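Local coordinates for galactofuranose-binding protein YtfQ (Escherichia coli, PDB 2VK2), which binds alpha- and beta-galactofuranose in the periplasm and serves as the solute-binding protein of the YtfQRT-YjfF ABC transporter for galactofuranose, at residues K114-W119 / M194-N199; V131-G136 / D145-F150; S14-A19 / S225-P230; A107-E112 / A140-D145. All coordinates share one frame; numbering follows the deposited sequence.

In the fold
Contacts 1, 2 and 4 lie in one lobe, and contact 3 joins that lobe to the other beside the sugar. Contacts 1, 2 and 3 are mostly buried; contact 4 is partly buried. Contacts 1 and 4 both use helix 109-124, contacts 2 and 4 both use helix 141-153, and contacts 1 and 2 reach neighbouring strands of the mixed sheet. Chemistry follows place. Contact 1 is apolar packing of helix on sheet. Contact 2 adds a salt bridge and a water to such packing. Contact 4 is a helix pair with a water between its ends. In contact 3 the two segments meet by packing, and their polar groups bind galactofuranose.

Contact 1 of 4, residues K114-W119 / M194-N199. With GZL (beta-D-galactofuranose), chain B.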
# COMPACT_ATOMS: atom_id res chain seq x y z
N LYS A 114 3.85 -1.59 -12.49
CA LYS A 114 4.21 -2.20 -13.76
C LYS A 114 3.33 -3.41 -14.09
O LYS A 114 2.94 -3.60 -15.24
CB LYS A 114 5.68 -2.63 -13.74
CG LYS A 114 6.19 -3.26 -15.02
CD LYS A 114 7.64 -3.66 -14.86
CE LYS A 114 8.24 -4.17 -16.15
NZ LYS A 114 7.56 -5.41 -16.62
N LEU A 115 3.05 -4.23 -13.09
CA LEU A 115 2.21 -5.41 -13.30
C LEU A 115 0.82 -5.02 -13.81
O LEU A 115 0.29 -5.66 -14.72
CB LEU A 115 2.10 -6.24 -12.02
CG LEU A 115 3.37 -6.99 -11.61
CD1 LEU A 115 3.21 -7.59 -10.22
CD2 LEU A 115 3.73 -8.07 -12.63
N ILE A 116 0.24 -3.98 -13.23
CA ILE A 116 -1.07 -3.49 -13.67
C ILE A 116 -0.97 -2.86 -15.06
O ILE A 116 -1.83 -3.09 -15.92
CB ILE A 116 -1.68 -2.48 -12.67
CG1 ILE A 116 -2.00 -3.16 -11.34
CG2 ILE A 116 -2.93 -1.82 -13.25
CD1 ILE A 116 -3.08 -4.25 -11.43
N GLY A 117 0.07 -2.06 -15.30
CA GLY A 117 0.28 -1.43 -16.60
C GLY A 117 0.47 -2.44 -17.72
O GLY A 117 -0.14 -2.31 -18.78
N ASP A 118 1.31 -3.44 -17.48
CA ASP A 118 1.55 -4.51 -18.45
C ASP A 118 0.25 -5.26 -18.76
O ASP A 118 -0.05 -5.56 -19.92
CB ASP A 118 2.59 -5.52 -17.94
CG ASP A 118 4.00 -4.96 -17.90
OD1 ASP A 118 4.26 -3.88 -18.47
OD2 ASP A 118 4.87 -5.63 -17.30
N TRP A 119 -0.52 -5.54 -17.72
CA TRP A 119 -1.81 -6.20 -17.89
C TRP A 119 -2.72 -5.36 -18.79
O TRP A 119 -3.35 -5.89 -19.71
CB TRP A 119 -2.49 -6.46 -16.53
CG TRP A 119 -3.93 -6.80 -16.71
CD1 TRP A 119 -4.45 -8.01 -17.04
CD2 TRP A 119 -5.04 -5.90 -16.62
NE1 TRP A 119 -5.81 -7.93 -17.15
CE2 TRP A 119 -6.20 -6.64 -16.89
CE3 TRP A 119 -5.16 -4.54 -16.32
CZ2 TRP A 119 -7.47 -6.07 -16.88
CZ3 TRP A 119 -6.42 -3.97 -16.31
CH2 TRP A 119 -7.56 -4.74 -16.59
N MET A 194 -10.63 3.01 -18.23
CA MET A 194 -10.07 2.27 -17.11
C MET A 194 -9.73 3.19 -15.95
O MET A 194 -9.29 4.33 -16.16
CB MET A 194 -8.83 1.51 -17.58
CG MET A 194 -8.14 0.66 -16.53
SD MET A 194 -6.67 1.46 -15.86
CE MET A 194 -6.00 0.11 -14.88
N VAL A 195 -9.96 2.71 -14.73
CA VAL A 195 -9.47 3.39 -13.53
C VAL A 195 -8.33 2.58 -12.93
O VAL A 195 -8.46 1.37 -12.72
CB VAL A 195 -10.59 3.64 -12.48
CG1 VAL A 195 -11.35 2.36 -12.14
CG2 VAL A 195 -10.01 4.28 -11.22
N TYR A 196 -7.21 3.26 -12.72
CA TYR A 196 -6.04 2.70 -12.05
C TYR A 196 -6.00 3.32 -10.67
O TYR A 196 -5.84 4.53 -10.53
CB TYR A 196 -4.76 3.05 -12.82
CG TYR A 196 -3.48 2.71 -12.09
CD1 TYR A 196 -3.30 1.46 -11.50
CD2 TYR A 196 -2.44 3.64 -11.98
CE1 TYR A 196 -2.13 1.15 -10.82
CE2 TYR A 196 -1.26 3.33 -11.31
CZ TYR A 196 -1.12 2.08 -10.73
OH TYR A 196 0.03 1.74 -10.06
N ALA A 197 -6.15 2.49 -9.64
CA ALA A 197 -6.11 2.97 -8.27
C ALA A 197 -4.90 2.39 -7.56
O ALA A 197 -4.63 1.19 -7.66
CB ALA A 197 -7.38 2.62 -7.53
N HIS A 198 -4.17 3.23 -6.83
CA HIS A 198 -2.97 2.78 -6.13
C HIS A 198 -3.27 1.79 -5.00
O HIS A 198 -2.37 1.09 -4.56
CB HIS A 198 -2.18 3.97 -5.59
CG HIS A 198 -1.56 4.80 -6.67
ND1 HIS A 198 -0.70 5.84 -6.38
CD2 HIS A 198 -1.66 4.74 -8.02
CE1 HIS A 198 -0.31 6.40 -7.52
NE2 HIS A 198 -0.87 5.75 -8.52
N ASN A 199 -4.52 1.73 -4.54
CA ASN A 199 -4.95 0.60 -3.73
C ASN A 199 -6.35 0.13 -4.10
O ASN A 199 -7.12 0.86 -4.73
CB ASN A 199 -4.79 0.84 -2.22
CG ASN A 199 -5.87 1.72 -1.60
OD1 ASN A 199 -6.62 2.41 -2.28
ND2 ASN A 199 -5.91 1.74 -0.27
C6 GZL B . 1.42 -0.44 1.05
C5 GZL B . 0.96 0.72 1.54
C4 GZL B . -0.43 1.26 1.26
C3 GZL B . -1.52 0.38 0.71
C2 GZL B . -2.64 0.57 1.39
O6 GZL B . 2.67 -0.86 1.30
O5 GZL B . 1.79 1.51 2.23
O4 GZL B . -1.01 1.77 2.47
O3 GZL B . -1.36 -0.38 -0.36
C1 GZL B . -2.41 1.48 2.54
O2 GZL B . -3.85 0.04 1.17
O1 GZL B . -3.16 2.69 2.42
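Ile116 meets Tyr196 through one methyl. CG2 of Ile116 lies 3.7 Å from CD1 of Tyr196, and CE1 of the same ring is close behind. The two side chains slant across each other. CG2 of Ile116 stands opposite the backbone N about the CA-CB bond, which carries this methyl to the tyrosine, while CG1 takes the position beside that N. The same CG2 also touches Met194, with CE of Met194 4.0 Å away. The methionine chain leaves its strand extended and then bends at chi2 (-101°). Its terminal methyl touches two partners. The second is the indole of Trp119, approached at the ring edge, near its plane, with CZ3 of Trp119 4.3 Å from CE of Met194. The contact across the segments is thus apolar. The phenol oxygen of Tyr196 has its partner on another helix, in a hydrogen bond with the backbone O of Arg146, and the tyrosine ring stacks with Phe150. Past the end of the strand, Asn199 gives ND2 to O2 of galactofuranose at 3.0 Å in an almost straight bond (174°), and also to O of Phe170. Its OD1 caps the following helix at Met202 N. Helix 109-124 runs nearly antiparallel to strand 194-197, at 169° between the short axes. It packs on the mixed sheet, where Ile116 also touches Ala243 and Val245 of strand 243-246, and Phe150 of helix 141-153 lies alongside.

Contact 2 of 4, residues V131-G136 / D145-F150; sequences VVELQG and DRKKGF. With GZL (beta-D-galactofuranose), chain B.
Glu133 and Lys147 form a salt bridge, with NZ of Lys147 2.7 Å from OE1 of Glu133. OE1 receives it on its syn lone pair, on the side of the other carboxylate oxygen. The two side chains cross at about a right angle, and a bend at the last lysine torsion (chi4 54°) turns NZ toward the acid. OE1 of Glu133 also bonds Ser165, and OE2 bonds His198. A water adds a second link by donating to OE2 of Glu133 at 2.9 Å and to the backbone O of Lys147 at 2.8 Å. Van der Waals contacts come next. The amide of Gln135, whose NE2 bonds Ser165, lies against the lysine methylenes, with NE2 of Gln135 3.9 Å from CE of Lys147. The apolar pair is Val131 and Phe150, which reach toward each other, CG1 of Val131 4.0 Å from CZ of Phe150. Arg146 instead serves the ligand. Its NH1 bonds O3 of galactofuranose at 2.9 Å, NH2 adds a weak bond, and NE is held by Glu112. Strand and helix are the first two elements of 129-135, 141-153, 160-167, a beta-alpha-beta unit of the kind from which the alpha/beta lobes of periplasmic binding proteins are built.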
# COMPACT_ATOMS: atom_id res chain seq x y z
N VAL A 131 -7.28 6.49 -19.30
CA VAL A 131 -7.13 6.06 -17.93
C VAL A 131 -7.35 7.23 -16.98
O VAL A 131 -6.89 8.34 -17.23
CB VAL A 131 -5.72 5.47 -17.69
CG1 VAL A 131 -5.50 5.14 -16.22
CG2 VAL A 131 -5.51 4.24 -18.55
N VAL A 132 -8.08 6.98 -15.89
CA VAL A 132 -8.12 7.91 -14.77
C VAL A 132 -7.41 7.24 -13.59
O VAL A 132 -7.60 6.04 -13.34
CB VAL A 132 -9.56 8.35 -14.42
CG1 VAL A 132 -10.20 9.04 -15.62
CG2 VAL A 132 -10.41 7.18 -13.94
N GLU A 133 -6.57 8.01 -12.91
CA GLU A 133 -5.72 7.47 -11.85
C GLU A 133 -6.14 8.01 -10.49
O GLU A 133 -6.23 9.22 -10.30
CB GLU A 133 -4.26 7.82 -12.13
CG GLU A 133 -3.28 7.32 -11.06
CD GLU A 133 -1.84 7.65 -11.39
OE1 GLU A 133 -1.59 8.76 -11.91
OE2 GLU A 133 -0.96 6.82 -11.12
N LEU A 134 -6.38 7.10 -9.55
CA LEU A 134 -6.61 7.45 -8.16
C LEU A 134 -5.30 7.17 -7.42
O LEU A 134 -4.96 6.02 -7.16
CB LEU A 134 -7.76 6.63 -7.57
CG LEU A 134 -9.12 6.89 -8.22
CD1 LEU A 134 -10.15 5.88 -7.75
CD2 LEU A 134 -9.59 8.31 -7.92
N GLN A 135 -4.57 8.23 -7.11
CA GLN A 135 -3.28 8.09 -6.43
C GLN A 135 -3.46 7.88 -4.94
O GLN A 135 -4.47 8.26 -4.36
CB GLN A 135 -2.41 9.33 -6.62
CG GLN A 135 -2.10 9.69 -8.06
CD GLN A 135 -1.09 10.82 -8.15
OE1 GLN A 135 -0.18 10.92 -7.32
NE2 GLN A 135 -1.25 11.67 -9.15
N GLY A 136 -2.44 7.30 -4.32
CA GLY A 136 -2.38 7.22 -2.88
C GLY A 136 -2.02 8.56 -2.27
O GLY A 136 -1.89 9.56 -2.97
N ASP A 145 5.90 5.55 -6.31
CA ASP A 145 6.43 4.39 -7.02
C ASP A 145 5.37 3.68 -7.87
O ASP A 145 5.66 3.27 -8.99
CB ASP A 145 7.06 3.39 -6.04
CG ASP A 145 8.36 3.90 -5.44
OD1 ASP A 145 8.89 4.94 -5.90
OD2 ASP A 145 8.86 3.24 -4.51
N ARG A 146 4.15 3.55 -7.35
CA ARG A 146 3.07 2.94 -8.12
C ARG A 146 2.68 3.79 -9.32
O ARG A 146 2.33 3.26 -10.37
CB ARG A 146 1.86 2.66 -7.24
CG ARG A 146 2.08 1.48 -6.34
CD ARG A 146 1.04 1.36 -5.27
NE ARG A 146 1.34 0.22 -4.40
CZ ARG A 146 0.74 -0.02 -3.24
NH1 ARG A 146 -0.20 0.80 -2.80
NH2 ARG A 146 1.10 -1.07 -2.52
N LYS A 147 2.74 5.11 -9.17
CA LYS A 147 2.53 6.01 -10.30
C LYS A 147 3.60 5.78 -11.37
O LYS A 147 3.28 5.63 -12.55
CB LYS A 147 2.53 7.47 -9.84
CG LYS A 147 2.33 8.47 -10.97
CD LYS A 147 1.93 9.84 -10.45
CE LYS A 147 1.63 10.80 -11.59
NZ LYS A 147 0.62 10.26 -12.55
N LYS A 148 4.86 5.74 -10.95
CA LYS A 148 5.98 5.55 -11.88
C LYS A 148 5.91 4.21 -12.61
O LYS A 148 6.11 4.15 -13.82
CB LYS A 148 7.33 5.67 -11.16
CG LYS A 148 8.54 5.47 -12.07
CD LYS A 148 9.85 5.44 -11.30
CE LYS A 148 11.03 5.07 -12.20
NZ LYS A 148 12.23 4.68 -11.40
N GLY A 149 5.65 3.14 -11.87
CA GLY A 149 5.62 1.80 -12.46
C GLY A 149 4.58 1.66 -13.56
O GLY A 149 4.85 1.12 -14.63
N PHE A 150 3.38 2.16 -13.29
CA PHE A 150 2.29 2.13 -14.27
C PHE A 150 2.63 2.99 -15.48
O PHE A 150 2.46 2.56 -16.62
CB PHE A 150 1.00 2.60 -13.61
CG PHE A 150 -0.20 2.56 -14.52
CD1 PHE A 150 -0.93 1.39 -14.68
CD2 PHE A 150 -0.62 3.70 -15.18
CE1 PHE A 150 -2.04 1.35 -15.51
CE2 PHE A 150 -1.73 3.67 -16.01
CZ PHE A 150 -2.45 2.50 -16.17
C6 GZL B . 1.42 -0.44 1.05
C5 GZL B . 0.96 0.72 1.54
C4 GZL B . -0.43 1.26 1.26
C3 GZL B . -1.52 0.38 0.71
C2 GZL B . -2.64 0.57 1.39
O6 GZL B . 2.67 -0.86 1.30
O5 GZL B . 1.79 1.51 2.23
O4 GZL B . -1.01 1.77 2.47
O3 GZL B . -1.36 -0.38 -0.36
C1 GZL B . -2.41 1.48 2.54
O2 GZL B . -3.85 0.04 1.17
O1 GZL B . -3.16 2.69 2.42
O HOH W 1 0.78 6.48 -13.46

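Contact 3 of 4, residues S14-A19 / S225-P230; sequences SGWRAA and SIDGVP. With GZL (beta-D-galactofuranose), chain B.
O2 of galactofuranose is gripped from both segments. It donates to OD2 of Asp227 at 2.6 Å and accepts from OG of Ser14 at 2.9 Å. Asn199 gives it a further bond. The neighbouring hydroxyl, O3, donates to OD1 of Asp227 at 2.6 Å. The carboxylate therefore binds two adjacent hydroxyls of the sugar, one with each oxygen. Its CG sits beside the backbone N and opposite the carbonyl carbon (chi1 -84°). With an alanine in place of Asp227, O2 and O3 of the sugar would probably lose their acceptor and a gap would open beside Trp16. CB of Trp16 lies 3.4 Å from OD2 of Asp227, and OD1 of Asp227 lies over a face of the indole. The ring and carboxylate planes are 26° apart. C6 of the sugar lies over one face of the indole, offset toward the rim. NE1 of Trp16 bonds the backbone O of Leu247. The ligand sits in the cleft between the two lobes of a periplasmic binding protein, and helix 15-31 of one lobe here faces the loop after strand 222-225 of the other. Ser14 does double duty as N-cap of that helix, since its OG also accepts from N of Arg17 at 3.1 Å. Arg17 starts away from the loop, and its chain bends at chi3, bringing NH2 to O4 of the sugar at 3.0 Å. Glu13 and Asp90 form salt bridges with the same guanidinium. Val229 packs on Trp16, CG1 of Val229 4.0 Å from CB of Trp16.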
# COMPACT_ATOMS: atom_id res chain seq x y z
N SER A 14 -7.19 1.86 5.10
CA SER A 14 -7.60 0.80 4.18
C SER A 14 -7.75 -0.53 4.90
O SER A 14 -7.23 -0.72 6.00
CB SER A 14 -6.56 0.66 3.08
OG SER A 14 -5.40 0.01 3.57
N GLY A 15 -8.46 -1.45 4.26
CA GLY A 15 -8.60 -2.81 4.78
C GLY A 15 -7.26 -3.52 4.84
O GLY A 15 -7.04 -4.36 5.71
N TRP A 16 -6.36 -3.18 3.92
CA TRP A 16 -5.02 -3.75 3.94
C TRP A 16 -4.27 -3.35 5.21
O TRP A 16 -3.67 -4.20 5.86
CB TRP A 16 -4.20 -3.35 2.70
CG TRP A 16 -2.87 -3.99 2.74
CD1 TRP A 16 -2.53 -5.21 2.24
CD2 TRP A 16 -1.69 -3.49 3.40
NE1 TRP A 16 -1.21 -5.49 2.51
CE2 TRP A 16 -0.68 -4.46 3.23
CE3 TRP A 16 -1.40 -2.32 4.10
CZ2 TRP A 16 0.61 -4.28 3.73
CZ3 TRP A 16 -0.11 -2.15 4.61
CH2 TRP A 16 0.87 -3.12 4.42
N ARG A 17 -4.31 -2.07 5.57
CA ARG A 17 -3.56 -1.63 6.75
C ARG A 17 -4.16 -2.21 8.03
O ARG A 17 -3.43 -2.54 8.95
CB ARG A 17 -3.45 -0.11 6.84
CG ARG A 17 -2.46 0.32 7.94
CD ARG A 17 -2.01 1.77 7.82
NE ARG A 17 -1.32 1.99 6.56
CZ ARG A 17 -0.06 1.66 6.30
NH1 ARG A 17 0.71 1.11 7.22
NH2 ARG A 17 0.42 1.89 5.09
N ALA A 18 -5.48 -2.34 8.07
CA ALA A 18 -6.13 -3.00 9.20
C ALA A 18 -5.62 -4.43 9.36
O ALA A 18 -5.35 -4.88 10.47
CB ALA A 18 -7.65 -2.99 9.02
N ALA A 19 -5.47 -5.13 8.24
CA ALA A 19 -4.90 -6.48 8.25
C ALA A 19 -3.44 -6.48 8.69
O ALA A 19 -3.02 -7.35 9.44
CB ALA A 19 -5.05 -7.14 6.88
N SER A 225 -5.89 -2.34 -9.68
CA SER A 225 -5.55 -1.81 -8.36
C SER A 225 -4.59 -2.75 -7.63
O SER A 225 -4.18 -3.77 -8.18
CB SER A 225 -6.82 -1.56 -7.55
OG SER A 225 -7.61 -2.73 -7.44
N ILE A 226 -4.20 -2.37 -6.42
CA ILE A 226 -3.18 -3.09 -5.68
C ILE A 226 -3.60 -3.32 -4.24
O ILE A 226 -4.16 -2.43 -3.61
CB ILE A 226 -1.84 -2.31 -5.72
CG1 ILE A 226 -1.33 -2.18 -7.16
CG2 ILE A 226 -0.78 -2.98 -4.85
CD1 ILE A 226 -0.37 -1.03 -7.38
N ASP A 227 -3.36 -4.54 -3.76
CA ASP A 227 -3.37 -4.96 -2.34
C ASP A 227 -3.83 -6.40 -2.21
O ASP A 227 -3.27 -7.17 -1.44
CB ASP A 227 -4.25 -4.10 -1.43
CG ASP A 227 -3.56 -2.84 -0.93
OD1 ASP A 227 -2.33 -2.70 -1.09
OD2 ASP A 227 -4.28 -2.00 -0.37
N GLY A 228 -4.88 -6.76 -2.95
CA GLY A 228 -5.51 -8.07 -2.81
C GLY A 228 -6.31 -8.18 -1.53
O GLY A 228 -6.20 -9.17 -0.82
N VAL A 229 -7.11 -7.16 -1.22
CA VAL A 229 -8.01 -7.24 -0.08
C VAL A 229 -9.20 -8.13 -0.46
O VAL A 229 -9.54 -8.23 -1.64
CB VAL A 229 -8.51 -5.85 0.40
CG1 VAL A 229 -7.32 -4.96 0.75
CG2 VAL A 229 -9.38 -5.17 -0.65
N PRO A 230 -9.82 -8.79 0.53
CA PRO A 230 -10.95 -9.68 0.23
C PRO A 230 -12.00 -9.06 -0.69
O PRO A 230 -12.48 -9.74 -1.61
CB PRO A 230 -11.55 -9.95 1.61
CG PRO A 230 -10.41 -9.84 2.55
CD PRO A 230 -9.50 -8.79 1.97
C6 GZL B . 1.42 -0.44 1.05
C5 GZL B . 0.96 0.72 1.54
C4 GZL B . -0.43 1.26 1.26
C3 GZL B . -1.52 0.38 0.71
C2 GZL B . -2.64 0.57 1.39
O6 GZL B . 2.67 -0.86 1.30
O5 GZL B . 1.79 1.51 2.23
O4 GZL B . -1.01 1.77 2.47
O3 GZL B . -1.36 -0.38 -0.36
C1 GZL B . -2.41 1.48 2.54
O2 GZL B . -3.85 0.04 1.17
O1 GZL B . -3.16 2.69 2.42

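Contact 4 of 4, residues A107-E112 / A140-D145. With GZL (beta-D-galactofuranose), chain B.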
# COMPACT_ATOMS: atom_id res chain seq x y z
N ALA A 107 7.06 -4.27 -0.46
CA ALA A 107 7.01 -4.75 -1.83
C ALA A 107 7.87 -3.84 -2.71
O ALA A 107 8.26 -2.73 -2.30
CB ALA A 107 5.58 -4.78 -2.34
N ASP A 108 8.17 -4.32 -3.90
CA ASP A 108 8.69 -3.47 -4.97
C ASP A 108 7.46 -2.78 -5.56
O ASP A 108 6.72 -3.38 -6.34
CB ASP A 108 9.42 -4.33 -6.00
CG ASP A 108 9.95 -3.52 -7.18
OD1 ASP A 108 9.54 -2.35 -7.36
OD2 ASP A 108 10.78 -4.08 -7.93
N ASN A 109 7.24 -1.54 -5.16
CA ASN A 109 6.01 -0.84 -5.50
C ASN A 109 6.01 -0.32 -6.93
O ASN A 109 4.95 -0.13 -7.53
CB ASN A 109 5.75 0.29 -4.50
CG ASN A 109 5.75 -0.21 -3.07
OD1 ASN A 109 4.91 -1.03 -2.68
ND2 ASN A 109 6.70 0.26 -2.28
N ILE A 110 7.20 -0.12 -7.49
CA ILE A 110 7.33 0.18 -8.92
C ILE A 110 6.84 -1.04 -9.71
O ILE A 110 6.04 -0.90 -10.64
CB ILE A 110 8.78 0.54 -9.31
CG1 ILE A 110 9.25 1.78 -8.55
CG2 ILE A 110 8.87 0.77 -10.81
CD1 ILE A 110 10.66 2.22 -8.87
N LEU A 111 7.29 -2.22 -9.31
CA LEU A 111 6.84 -3.47 -9.93
C LEU A 111 5.32 -3.64 -9.85
O LEU A 111 4.70 -4.06 -10.82
CB LEU A 111 7.52 -4.68 -9.29
CG LEU A 111 7.02 -6.06 -9.74
CD1 LEU A 111 7.30 -6.28 -11.22
CD2 LEU A 111 7.66 -7.15 -8.89
N GLU A 112 4.73 -3.33 -8.70
CA GLU A 112 3.27 -3.44 -8.56
C GLU A 112 2.56 -2.62 -9.63
O GLU A 112 1.62 -3.11 -10.26
CB GLU A 112 2.83 -2.97 -7.17
CG GLU A 112 3.24 -3.89 -6.03
CD GLU A 112 2.91 -3.28 -4.68
OE1 GLU A 112 3.00 -2.05 -4.56
OE2 GLU A 112 2.57 -4.03 -3.75
N ALA A 140 3.63 9.76 -0.14
CA ALA A 140 3.90 8.38 0.25
C ALA A 140 4.78 7.74 -0.81
O ALA A 140 4.51 7.85 -2.00
CB ALA A 140 2.59 7.61 0.37
N SER A 141 5.85 7.06 -0.38
CA SER A 141 6.77 6.43 -1.34
C SER A 141 6.01 5.50 -2.27
O SER A 141 6.29 5.45 -3.47
CB SER A 141 7.87 5.66 -0.62
OG SER A 141 7.37 4.48 0.01
N VAL A 142 5.04 4.78 -1.72
CA VAL A 142 4.28 3.79 -2.47
C VAL A 142 3.41 4.43 -3.56
O VAL A 142 3.22 3.83 -4.61
CB VAL A 142 3.43 2.90 -1.53
CG1 VAL A 142 4.33 2.06 -0.63
CG2 VAL A 142 2.47 3.73 -0.70
N ALA A 143 2.90 5.63 -3.31
CA ALA A 143 2.12 6.36 -4.32
C ALA A 143 3.03 6.84 -5.45
O ALA A 143 2.71 6.68 -6.63
CB ALA A 143 1.39 7.53 -3.69
N ILE A 144 4.17 7.41 -5.08
CA ILE A 144 5.17 7.85 -6.05
C ILE A 144 5.61 6.68 -6.94
O ILE A 144 5.66 6.80 -8.16
CB ILE A 144 6.38 8.48 -5.34
CG1 ILE A 144 5.98 9.79 -4.65
CG2 ILE A 144 7.52 8.73 -6.32
CD1 ILE A 144 6.97 10.26 -3.60
N ASP A 145 5.90 5.55 -6.31
CA ASP A 145 6.43 4.39 -7.02
C ASP A 145 5.37 3.68 -7.87
O ASP A 145 5.66 3.27 -8.99
CB ASP A 145 7.06 3.39 -6.04
CG ASP A 145 8.36 3.90 -5.44
OD1 ASP A 145 8.89 4.94 -5.90
OD2 ASP A 145 8.86 3.24 -4.51
C6 GZL B . 1.42 -0.44 1.05
C5 GZL B . 0.96 0.72 1.54
C4 GZL B . -0.43 1.26 1.26
C3 GZL B . -1.52 0.38 0.71
C2 GZL B . -2.64 0.57 1.39
O6 GZL B . 2.67 -0.86 1.30
O5 GZL B . 1.79 1.51 2.23
O4 GZL B . -1.01 1.77 2.47
O3 GZL B . -1.36 -0.38 -0.36
C1 GZL B . -2.41 1.48 2.54
O2 GZL B . -3.85 0.04 1.17
O1 GZL B . -3.16 2.69 2.42
O HOH W 2 9.28 0.56 -4.92
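This is a close, partly buried packing of two helix starts, the first turns of helices 109-124 and 141-153, beside the sugar site. Asn109 and Ile110 meet Val142 and Asp145. The backbones come near, with the CA atoms of Ile110 and Asp145 4.7 Å apart. CA of Ile110 makes a CA-H...O contact with the backbone O of Asp145 at 3.5 Å. Nearby, CG1 of Ile110 touches CB of Asp145 at 3.7 Å, the two side chains crossing at a slant. CB of Asn109 reaches that same CB, also at 3.7 Å. The end of Asn109 lies against CG1 of Val142. Replacing Asn109 by a glycine would probably open a gap beside CG1 of Val142 and CB of Asp145. Both helices belong to the lobe built on the mixed sheet, and their N-terminal ends point to the cleft typical of periplasmic binding proteins. Val142 has a methyl for each neighbour. CG1 sits beside its backbone N (chi1 -65°) and faces Asn109, while CG2 comes 3.7 Å from O5 of galactofuranose. A water joins the helices by donating to OD2 of Asp145 at 2.7 Å and accepting from N of Asn109. Asp108 N-caps its own helix, its OD1 accepting from N of Leu111 at 3.0 Å, from above the carboxylate plane. Ser141 bonds N of Ser92 through OG.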